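Local coordinates for Lmo0181 protein (Listeria monocytogenes serovar 1/2a, PDB 5F7V) that binds the cyclic glucan cycloalternan as the substrate-binding lipoprotein of an ABC system, probably delivering it for uptake across the membrane, at residues A160-S174 with E218-D230. Numbering follows the deposited sequence.
Sequences AKKLTDAKNKVWGTS and EVTDSKVAPSPAD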
# COMPACT_ATOMS: atom_id res chain seq x y z
N ALA A 160 -20.46 -10.06 8.20
CA ALA A 160 -20.86 -8.91 7.39
C ALA A 160 -22.35 -8.91 7.13
O ALA A 160 -22.98 -7.84 7.16
CB ALA A 160 -20.12 -8.88 6.08
N LYS A 161 -22.95 -10.06 6.86
CA LYS A 161 -24.38 -10.13 6.64
C LYS A 161 -25.14 -9.73 7.89
O LYS A 161 -26.10 -8.93 7.83
CB LYS A 161 -24.77 -11.53 6.14
CG LYS A 161 -24.33 -11.81 4.70
CD LYS A 161 -24.44 -13.29 4.32
CE LYS A 161 -23.82 -13.51 2.96
NZ LYS A 161 -23.85 -14.96 2.62
N LYS A 162 -24.76 -10.21 9.06
CA LYS A 162 -25.45 -9.86 10.29
C LYS A 162 -25.23 -8.41 10.70
O LYS A 162 -26.09 -7.84 11.33
CB LYS A 162 -24.98 -10.77 11.43
CG LYS A 162 -25.42 -12.20 11.20
CD LYS A 162 -25.13 -13.14 12.37
CE LYS A 162 -23.66 -13.42 12.55
NZ LYS A 162 -23.35 -14.32 13.69
N LEU A 163 -24.16 -7.78 10.22
CA LEU A 163 -23.84 -6.41 10.56
C LEU A 163 -24.40 -5.42 9.57
O LEU A 163 -24.31 -4.22 9.82
CB LEU A 163 -22.32 -6.23 10.70
CG LEU A 163 -21.73 -6.89 11.95
CD1 LEU A 163 -20.25 -7.23 11.77
CD2 LEU A 163 -22.01 -6.13 13.20
N THR A 164 -24.95 -5.87 8.47
CA THR A 164 -25.57 -4.94 7.50
C THR A 164 -26.95 -4.57 7.96
O THR A 164 -27.74 -5.44 8.30
CB THR A 164 -25.57 -5.61 6.12
OG1 THR A 164 -24.20 -5.85 5.74
CG2 THR A 164 -26.24 -4.70 5.10
N ASP A 165 -27.23 -3.26 7.96
CA ASP A 165 -28.52 -2.72 8.39
C ASP A 165 -28.90 -1.68 7.35
O ASP A 165 -28.53 -0.50 7.45
CB ASP A 165 -28.38 -2.14 9.79
CG ASP A 165 -29.68 -1.59 10.33
OD1 ASP A 165 -30.77 -1.70 9.68
OD2 ASP A 165 -29.58 -1.04 11.45
N ALA A 166 -29.53 -2.18 6.30
CA ALA A 166 -29.74 -1.38 5.09
C ALA A 166 -30.51 -0.10 5.36
O ALA A 166 -30.12 0.94 4.85
CB ALA A 166 -30.42 -2.19 4.00
N LYS A 167 -31.53 -0.14 6.20
CA LYS A 167 -32.31 1.10 6.39
C LYS A 167 -31.52 2.21 7.05
O LYS A 167 -31.85 3.39 6.86
CB LYS A 167 -33.57 0.79 7.19
CG LYS A 167 -33.31 0.54 8.67
CD LYS A 167 -34.55 0.06 9.37
CE LYS A 167 -34.21 -0.20 10.82
NZ LYS A 167 -33.32 -1.33 11.04
N ASN A 168 -30.51 1.85 7.83
CA ASN A 168 -29.68 2.81 8.51
C ASN A 168 -28.36 3.10 7.81
O ASN A 168 -27.48 3.79 8.35
CB ASN A 168 -29.44 2.32 9.94
CG ASN A 168 -30.63 2.54 10.82
OD1 ASN A 168 -31.27 3.58 10.74
ND2 ASN A 168 -30.96 1.56 11.63
N LYS A 169 -28.24 2.61 6.58
CA LYS A 169 -27.05 2.87 5.76
C LYS A 169 -25.79 2.35 6.40
O LYS A 169 -24.74 3.03 6.35
CB LYS A 169 -26.93 4.36 5.37
CG LYS A 169 -28.21 5.02 4.87
CD LYS A 169 -28.81 4.31 3.65
CE LYS A 169 -27.87 4.07 2.49
NZ LYS A 169 -27.42 5.32 1.84
N VAL A 170 -25.90 1.18 7.02
CA VAL A 170 -24.73 0.52 7.61
C VAL A 170 -24.44 -0.74 6.81
O VAL A 170 -25.33 -1.55 6.57
CB VAL A 170 -24.94 0.20 9.10
CG1 VAL A 170 -23.80 -0.64 9.66
CG2 VAL A 170 -25.13 1.45 9.92
N TRP A 171 -23.19 -0.86 6.39
CA TRP A 171 -22.71 -2.05 5.69
C TRP A 171 -21.77 -2.84 6.57
O TRP A 171 -21.00 -2.29 7.35
CB TRP A 171 -22.01 -1.64 4.37
CG TRP A 171 -22.91 -1.14 3.29
CD1 TRP A 171 -23.61 -1.88 2.35
CD2 TRP A 171 -23.24 0.22 3.05
NE1 TRP A 171 -24.32 -1.04 1.55
CE2 TRP A 171 -24.13 0.25 1.97
CE3 TRP A 171 -22.85 1.43 3.64
CZ2 TRP A 171 -24.65 1.44 1.48
CZ3 TRP A 171 -23.37 2.60 3.14
CH2 TRP A 171 -24.23 2.59 2.07
N GLY A 172 -21.83 -4.15 6.43
CA GLY A 172 -20.97 -5.03 7.19
C GLY A 172 -19.50 -5.01 6.80
O GLY A 172 -18.65 -5.21 7.68
N THR A 173 -19.20 -4.74 5.54
CA THR A 173 -17.80 -4.79 5.11
C THR A 173 -17.53 -3.87 3.94
O THR A 173 -18.44 -3.43 3.25
CB THR A 173 -17.41 -6.23 4.83
OG1 THR A 173 -15.98 -6.35 4.76
CG2 THR A 173 -18.03 -6.80 3.56
N SER A 174 -16.26 -3.61 3.72
CA SER A 174 -15.84 -2.88 2.53
C SER A 174 -14.41 -3.29 2.24
O SER A 174 -13.55 -3.33 3.13
CB SER A 174 -15.88 -1.37 2.76
OG SER A 174 -15.51 -0.72 1.53
N GLU A 218 -20.35 -9.50 -2.59
CA GLU A 218 -20.63 -8.67 -1.41
C GLU A 218 -21.28 -7.36 -1.78
O GLU A 218 -22.11 -6.81 -1.05
CB GLU A 218 -19.35 -8.40 -0.66
CG GLU A 218 -18.84 -9.66 -0.00
CD GLU A 218 -17.71 -9.45 0.97
OE1 GLU A 218 -16.89 -8.55 0.71
OE2 GLU A 218 -17.67 -10.28 1.92
N VAL A 219 -20.93 -6.84 -2.95
CA VAL A 219 -21.53 -5.59 -3.42
C VAL A 219 -22.84 -5.84 -4.16
O VAL A 219 -23.82 -5.13 -3.90
CB VAL A 219 -20.55 -4.85 -4.36
CG1 VAL A 219 -21.22 -3.67 -5.06
CG2 VAL A 219 -19.33 -4.43 -3.56
N THR A 220 -22.89 -6.79 -5.09
CA THR A 220 -24.03 -6.90 -6.02
C THR A 220 -25.13 -7.86 -5.57
O THR A 220 -26.27 -7.72 -6.06
CB THR A 220 -23.55 -7.33 -7.41
OG1 THR A 220 -23.10 -8.68 -7.32
CG2 THR A 220 -22.45 -6.40 -7.95
N ASP A 221 -24.81 -8.79 -4.67
CA ASP A 221 -25.66 -9.95 -4.37
C ASP A 221 -26.15 -9.86 -2.94
O ASP A 221 -27.33 -9.56 -2.72
CB ASP A 221 -24.90 -11.26 -4.65
CG ASP A 221 -25.72 -12.50 -4.44
OD1 ASP A 221 -26.94 -12.39 -4.42
OD2 ASP A 221 -25.11 -13.59 -4.28
N SER A 222 -25.26 -10.06 -1.96
CA SER A 222 -25.64 -9.96 -0.56
C SER A 222 -25.75 -8.51 -0.14
O SER A 222 -26.38 -8.22 0.89
CB SER A 222 -24.64 -10.69 0.32
OG SER A 222 -23.35 -10.12 0.14
N LYS A 223 -25.14 -7.58 -0.88
CA LYS A 223 -25.22 -6.15 -0.59
C LYS A 223 -24.79 -5.80 0.82
O LYS A 223 -25.38 -4.99 1.48
CB LYS A 223 -26.62 -5.61 -0.93
CG LYS A 223 -27.01 -5.85 -2.39
CD LYS A 223 -28.27 -5.09 -2.78
CE LYS A 223 -29.45 -5.92 -2.36
NZ LYS A 223 -30.72 -5.26 -2.76
N VAL A 224 -23.72 -6.46 1.25
CA VAL A 224 -23.10 -6.21 2.55
C VAL A 224 -21.95 -5.21 2.50
O VAL A 224 -21.40 -4.86 3.54
CB VAL A 224 -22.61 -7.49 3.22
CG1 VAL A 224 -23.77 -8.44 3.42
CG2 VAL A 224 -21.50 -8.17 2.43
N ALA A 225 -21.61 -4.73 1.30
CA ALA A 225 -20.51 -3.80 1.05
C ALA A 225 -21.05 -2.68 0.16
O ALA A 225 -21.84 -2.97 -0.76
CB ALA A 225 -19.36 -4.52 0.40
N PRO A 226 -20.64 -1.43 0.42
CA PRO A 226 -21.18 -0.33 -0.39
C PRO A 226 -20.70 -0.40 -1.84
O PRO A 226 -19.53 -0.75 -2.10
CB PRO A 226 -20.66 0.91 0.35
CG PRO A 226 -19.44 0.44 1.08
CD PRO A 226 -19.78 -0.95 1.52
N SER A 227 -21.57 -0.09 -2.78
CA SER A 227 -21.24 -0.11 -4.19
C SER A 227 -20.56 1.16 -4.62
O SER A 227 -20.55 2.13 -3.87
CB SER A 227 -22.49 -0.25 -4.99
OG SER A 227 -23.24 0.94 -4.90
N PRO A 228 -20.10 1.22 -5.88
CA PRO A 228 -19.56 2.47 -6.36
C PRO A 228 -20.54 3.63 -6.27
O PRO A 228 -20.18 4.76 -5.90
CB PRO A 228 -19.19 2.14 -7.81
CG PRO A 228 -18.72 0.73 -7.72
CD PRO A 228 -19.70 0.10 -6.76
N ALA A 229 -21.80 3.35 -6.57
CA ALA A 229 -22.88 4.33 -6.42
C ALA A 229 -22.96 4.80 -4.96
O ALA A 229 -23.01 5.98 -4.69
CB ALA A 229 -24.22 3.76 -6.88
N ASP A 230 -22.95 3.86 -4.01
CA ASP A 230 -22.99 4.25 -2.60
C ASP A 230 -21.79 5.11 -2.19
O ASP A 230 -21.88 5.98 -1.30
CB ASP A 230 -23.03 3.00 -1.72
CG ASP A 230 -24.24 2.09 -1.94
OD1 ASP A 230 -25.36 2.62 -2.14
OD2 ASP A 230 -24.14 0.86 -1.85
O HOH W 1 -26.49 4.69 -0.73
O HOH W 2 -25.87 -1.47 -0.89
O HOH W 3 -14.90 -7.37 2.40
O HOH W 4 -17.24 -1.62 -0.59
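Pro226 sets its CB over one face of the six-membered ring of Trp171, 3.8 Å from the centroid and 12° off the normal, a CH-pi contact suited to a rigid aliphatic ring. Beside it, beta-branched Val224 fills the tight end in two directions: CG2 meets Ala160 CB and the Thr173 methyl, while CG1 packs on Lys161 CG at 3.6 Å. Thr164 OG1 donates to Ala160 O (2.7 Å), receives Gly172 N, and packs on Val224 CA and CB, both at 3.4 Å. Thr173 N binds Val224 O at 3.0 Å and 157°, tying strand 171-174 to the loop after helix 206-220. Strands 171-174 and 245-251 pair in parallel, with helices such as 206-220 between them in the chain, consistent with the alpha/beta fold of solute-binding proteins. Thr173 sets OG1 anti to its N (chi1 -165°), where it bonds Glu156 and a water shared with Glu218 OE1, leaving CG2 against the Glu218 carboxylate. Toward solvent, waters supplement the touch of Asp230 OD2 on Trp171 CZ2 (3.4 Å): one in the ring plane links Trp171 NE1 to OD2, another Lys169 NZ to OD1. Asp230 suits this outer edge because OD2 also receives Ser227 N (2.9 Å) while Asp230 N donates to Ser227 OG, the capping box starting helix 228-231.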